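Local coordinates for Rab GTPase binding effector protein 1 (Homo sapiens, PDB 1TU3) that probably acts as an effector of Rab5-type GTPases, binding them through a C-terminal helical region that pairs as a coiled coil, at residues V30-Q33 / V34-F38; Q48-R51 / I52-D56. All blocks are in the same frame, centred on the assembly; numbering follows the deposited sequence.

Contact 1 of 2, residues V30-Q33 / V34-F38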
loop_
_atom_site.group_PDB
_atom_site.type_symbol
_atom_site.label_atom_id
_atom_site.label_comp_id
_atom_site.label_asym_id
_atom_site.label_seq_id
_atom_site.Cartn_x
_atom_site.Cartn_y
_atom_site.Cartn_z
ATOM N N VAL G 30 -14.917 11.625 -1.651
ATOM C CA VAL G 30 -14.406 10.963 -0.461
ATOM C C VAL G 30 -13.644 9.717 -0.911
ATOM O O VAL G 30 -12.552 9.415 -0.435
ATOM C CB VAL G 30 -15.572 10.584 0.489
ATOM C CG1 VAL G 30 -15.101 9.662 1.611
ATOM C CG2 VAL G 30 -16.154 11.850 1.079
ATOM N N SER G 31 -14.233 9.012 -1.857
ATOM C CA SER G 31 -13.592 7.901 -2.492
ATOM C C SER G 31 -12.200 8.302 -3.001
ATOM O O SER G 31 -11.211 7.644 -2.693
ATOM C CB SER G 31 -14.487 7.404 -3.639
ATOM O OG SER G 31 -13.859 6.399 -4.390
ATOM N N GLU G 32 -12.122 9.385 -3.768
ATOM C CA GLU G 32 -10.857 9.849 -4.339
ATOM C C GLU G 32 -9.883 10.229 -3.233
ATOM O O GLU G 32 -8.675 10.028 -3.343
ATOM C CB GLU G 32 -11.096 11.059 -5.240
ATOM C CG GLU G 32 -11.928 10.777 -6.490
ATOM C CD GLU G 32 -11.106 10.231 -7.641
ATOM O OE1 GLU G 32 -10.366 11.021 -8.272
ATOM O OE2 GLU G 32 -11.198 9.013 -7.914
ATOM N N GLN G 33 -10.412 10.773 -2.153
ATOM C CA GLN G 33 -9.562 11.158 -1.053
ATOM C C GLN G 33 -8.935 9.916 -0.371
ATOM O O GLN G 33 -7.761 9.930 -0.001
ATOM C CB GLN G 33 -10.379 11.961 -0.049
ATOM C CG GLN G 33 -9.578 12.509 1.078
ATOM C CD GLN G 33 -10.467 13.124 2.113
ATOM O OE1 GLN G 33 -11.428 13.826 1.777
ATOM N NE2 GLN G 33 -10.161 12.873 3.390
ATOM N N VAL G 34 -9.721 8.854 -0.212
ATOM C CA VAL G 34 -9.240 7.648 0.440
ATOM C C VAL G 34 -8.205 7.004 -0.490
ATOM O O VAL G 34 -7.149 6.544 -0.064
ATOM C CB VAL G 34 -10.404 6.666 0.695
ATOM C CG1 VAL G 34 -9.882 5.327 1.244
ATOM C CG2 VAL G 34 -11.358 7.288 1.661
ATOM N N GLN G 35 -8.527 7.016 -1.771
ATOM C CA GLN G 35 -7.692 6.442 -2.777
ATOM C C GLN G 35 -6.273 6.990 -2.679
ATOM O O GLN G 35 -5.300 6.233 -2.687
ATOM C CB GLN G 35 -8.265 6.778 -4.122
ATOM C CG GLN G 35 -7.613 6.060 -5.233
ATOM C CD GLN G 35 -8.133 6.550 -6.548
ATOM O OE1 GLN G 35 -7.679 7.564 -7.058
ATOM N NE2 GLN G 35 -9.112 5.852 -7.092
ATOM N N ARG G 36 -6.173 8.313 -2.608
ATOM C CA ARG G 36 -4.899 9.000 -2.560
ATOM C C ARG G 36 -4.108 8.708 -1.292
ATOM O O ARG G 36 -2.875 8.661 -1.323
ATOM C CB ARG G 36 -5.107 10.505 -2.693
ATOM C CG ARG G 36 -5.442 10.912 -4.136
ATOM C CD ARG G 36 -5.304 12.425 -4.349
ATOM N NE ARG G 36 -6.249 13.194 -3.536
ATOM C CZ ARG G 36 -7.536 13.360 -3.832
ATOM N NH1 ARG G 36 -8.047 12.816 -4.934
ATOM N NH2 ARG G 36 -8.314 14.069 -3.021
ATOM N N ASP G 37 -4.826 8.521 -0.185
ATOM C CA ASP G 37 -4.220 8.138 1.079
ATOM C C ASP G 37 -3.499 6.810 0.885
ATOM O O ASP G 37 -2.384 6.621 1.356
ATOM C CB ASP G 37 -5.258 7.927 2.181
ATOM C CG ASP G 37 -5.803 9.233 2.784
ATOM O OD1 ASP G 37 -5.073 10.249 2.851
ATOM O OD2 ASP G 37 -6.971 9.210 3.235
ATOM N N PHE G 38 -4.166 5.883 0.211
ATOM C CA PHE G 38 -3.640 4.543 0.089
ATOM C C PHE G 38 -2.561 4.470 -0.986
ATOM O O PHE G 38 -1.695 3.618 -0.924
ATOM C CB PHE G 38 -4.772 3.547 -0.182
ATOM C CG PHE G 38 -5.441 3.046 1.069
ATOM C CD1 PHE G 38 -4.845 2.044 1.856
ATOM C CD2 PHE G 38 -6.644 3.619 1.498
ATOM C CE1 PHE G 38 -5.443 1.627 3.058
ATOM C CE2 PHE G 38 -7.247 3.215 2.697
ATOM C CZ PHE G 38 -6.652 2.222 3.480
#

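Contact 2 of 2, residues Q48-R51 / I52-D56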
loop_
_atom_site.group_PDB
_atom_site.type_symbol
_atom_site.label_atom_id
_atom_site.label_comp_id
_atom_site.label_asym_id
_atom_site.label_seq_id
_atom_site.Cartn_x
_atom_site.Cartn_y
_atom_site.Cartn_z
ATOM N N GLN G 48 10.394 2.122 1.412
ATOM C CA GLN G 48 10.975 1.486 2.588
ATOM C C GLN G 48 11.409 0.035 2.340
ATOM O O GLN G 48 12.465 -0.382 2.819
ATOM C CB GLN G 48 9.995 1.566 3.758
ATOM C CG GLN G 48 10.659 1.672 5.120
ATOM C CD GLN G 48 9.681 2.057 6.226
ATOM O OE1 GLN G 48 8.892 2.990 6.071
ATOM N NE2 GLN G 48 9.735 1.348 7.348
ATOM N N LEU G 49 10.633 -0.742 1.587
ATOM C CA LEU G 49 11.070 -2.112 1.291
ATOM C C LEU G 49 12.328 -2.098 0.432
ATOM O O LEU G 49 13.154 -3.002 0.497
ATOM C CB LEU G 49 9.996 -2.914 0.544
ATOM C CG LEU G 49 8.910 -3.507 1.423
ATOM C CD1 LEU G 49 7.911 -4.204 0.527
ATOM C CD2 LEU G 49 9.499 -4.471 2.424
ATOM N N GLU G 50 12.453 -1.076 -0.396
ATOM C CA GLU G 50 13.548 -1.014 -1.325
ATOM C C GLU G 50 14.792 -0.578 -0.550
ATOM O O GLU G 50 15.820 -1.219 -0.642
ATOM C CB GLU G 50 13.210 -0.021 -2.459
ATOM C CG GLU G 50 14.350 0.238 -3.439
ATOM C CD GLU G 50 14.986 -1.044 -3.977
ATOM O OE1 GLU G 50 14.280 -2.081 -4.081
ATOM O OE2 GLU G 50 16.193 -1.000 -4.302
ATOM N N ARG G 51 14.682 0.488 0.238
ATOM C CA ARG G 51 15.747 0.830 1.173
ATOM C C ARG G 51 16.260 -0.417 1.899
ATOM O O ARG G 51 17.453 -0.694 1.896
ATOM C CB ARG G 51 15.263 1.831 2.206
ATOM C CG ARG G 51 15.229 3.264 1.734
ATOM C CD ARG G 51 15.218 4.202 2.945
ATOM N NE ARG G 51 13.885 4.367 3.513
ATOM C CZ ARG G 51 13.643 4.826 4.739
ATOM N NH1 ARG G 51 14.656 5.157 5.531
ATOM N NH2 ARG G 51 12.389 4.964 5.165
ATOM N N ILE G 52 15.357 -1.172 2.514
ATOM C CA ILE G 52 15.753 -2.393 3.202
ATOM C C ILE G 52 16.502 -3.360 2.284
ATOM O O ILE G 52 17.479 -3.977 2.691
ATOM C CB ILE G 52 14.526 -3.102 3.804
ATOM C CG1 ILE G 52 14.074 -2.338 5.057
ATOM C CG2 ILE G 52 14.855 -4.558 4.125
ATOM C CD1 ILE G 52 12.745 -2.796 5.573
ATOM N N ARG G 53 16.045 -3.477 1.046
ATOM C CA ARG G 53 16.710 -4.311 0.058
ATOM C C ARG G 53 18.138 -3.838 -0.183
ATOM O O ARG G 53 18.998 -4.605 -0.603
ATOM C CB ARG G 53 15.941 -4.258 -1.265
ATOM C CG ARG G 53 15.739 -5.616 -1.916
ATOM C CD ARG G 53 16.334 -5.671 -3.293
ATOM N NE ARG G 53 15.844 -4.615 -4.172
ATOM C CZ ARG G 53 16.273 -4.429 -5.420
ATOM N NH1 ARG G 53 17.196 -5.233 -5.933
ATOM N NH2 ARG G 53 15.795 -3.434 -6.159
ATOM N N GLN G 54 18.383 -2.561 0.070
ATOM C CA GLN G 54 19.690 -1.986 -0.173
ATOM C C GLN G 54 20.526 -1.940 1.102
ATOM O O GLN G 54 21.701 -1.581 1.064
ATOM C CB GLN G 54 19.546 -0.570 -0.740
ATOM C CG GLN G 54 18.822 -0.493 -2.082
ATOM C CD GLN G 54 19.525 -1.277 -3.169
ATOM O OE1 GLN G 54 20.748 -1.217 -3.295
ATOM N NE2 GLN G 54 18.761 -2.007 -3.967
ATOM N N ALA G 55 19.935 -2.295 2.236
ATOM C CA ALA G 55 20.646 -2.128 3.493
ATOM C C ALA G 55 21.818 -3.099 3.564
ATOM O O ALA G 55 21.711 -4.255 3.155
ATOM C CB ALA G 55 19.711 -2.341 4.680
ATOM N N ASP G 56 22.939 -2.611 4.081
ATOM C CA ASP G 56 24.136 -3.422 4.234
ATOM C C ASP G 56 24.053 -4.339 5.452
ATOM O O ASP G 56 24.179 -5.561 5.335
ATOM C CB ASP G 56 25.353 -2.514 4.365
ATOM C CG ASP G 56 26.595 -3.268 4.773
ATOM O OD1 ASP G 56 27.008 -4.175 4.018
ATOM O OD2 ASP G 56 27.155 -2.956 5.848
#

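Contact 1 of 2, residues V30-Q33 / V34-F38
Val30 to Gln33 and Val34 to Phe38 make a local contact between successive turns of the long helix 20-54, near its middle. The backbone tie is regular i to i+4 bonding: Val34 N donates to Val30 O at 2.9 Å, Gln35 N to Ser31 O at 2.9 Å, and Arg36 N and Asp37 N follow to Glu32 O and Gln33 O. Over this ladder Arg36 folds back toward the preceding turn. Its chain bends at chi3 (-63°), which lays one guanidinium face above the Glu32 carbonyl, with Glu32 O 3.3 Å from Arg36 NH1 but badly angled for a bond, and with Gln33 CA under the same face. Arg36 NH1 also lies 3.5 Å from Glu32 CB, while Glu32 OE1 stays 4.4 Å from Arg36 NH1, too far for a salt bridge. The Glu32 and Gln35 side chains run alongside each other in the same direction, their carboxylate and amide planes turned 72° apart. Glu32 OE2 and Gln35 NE2 are 3.9 Å apart; each is hydrogen-bonded to Ser31 of the second subunit, OE2 to its OG and NE2 to its O. The two Ser31 hydroxyls also bond to each other, and like residues meet again at Leu49, which together with Ser31 points to a parallel, in-register pair of helices, probably a coiled coil. Val30 and Val34 meet loosely at CG1 and CG2, 4.4 Å apart. Both pack against side chains of another protein, probably the bound Rab GTPase, and Val34 CG1 meets the edge of the Phe38 ring in its plane.

Contact 2 of 2, residues Q48-R51 / I52-D56
Glu50 holds its CG anti to the backbone N (chi1 174°) and then bends at chi2 (50°), which curls the carboxylate forward toward the next turn, where Arg53 and Gln54, both with folded chains, come to meet it. Arg53 grips the carboxylate side-on, NE at 3.0 Å and NH2 at 2.9 Å both reaching Glu50 OE1. That oxygen is met on its syn side and lies close to the guanidinium plane, although the carboxylate itself is turned 70° from that plane. Gln54 NE2 takes the other oxygen, Glu50 OE2, at 2.8 Å, again on the syn side, and sits over the centre of the Arg53 guanidinium, 3.7 Å above it. Glu50 OE2 also hydrogen-bonds a polar side chain of another protein, so OE2 of this buried carboxylate has a partner on each side of the protein interface. Along the backbone, Gln54 N reaches Arg51 O at 2.8 Å and bonds only weakly to Glu50 O. Ile52 and Gln48 pack on Ile64 of helix 58-64, Ala55 touches Arg60 and Ile61, and Arg51 forms a salt bridge with Asp67, while Ile52 and Leu49 lean on Leu49 of the second subunit; Ile52 thus touches both helix 58-64 of its own chain and the second subunit.

Overall arrangement
Both contacts are partly buried turns of the same helix 20-54, in series along it on opposite sides of the chain's centre, with their own centres about 27 Å apart. Each touches the second subunit and also another protein, contact 1 on two chains of it, consistent with a dimer that offers a Rab-binding surface along its length. At contact 1 the subunit interface is largely polar, and the side chains within the turn touch without bonding one another. In contact 2 the subunit interface is largely aliphatic; within the turn, a salt bridge and a side-chain amide hydrogen bond join neighbouring residues, and Glu50 also bonds another protein. Contact 2 alone of the two meets helix 58-64.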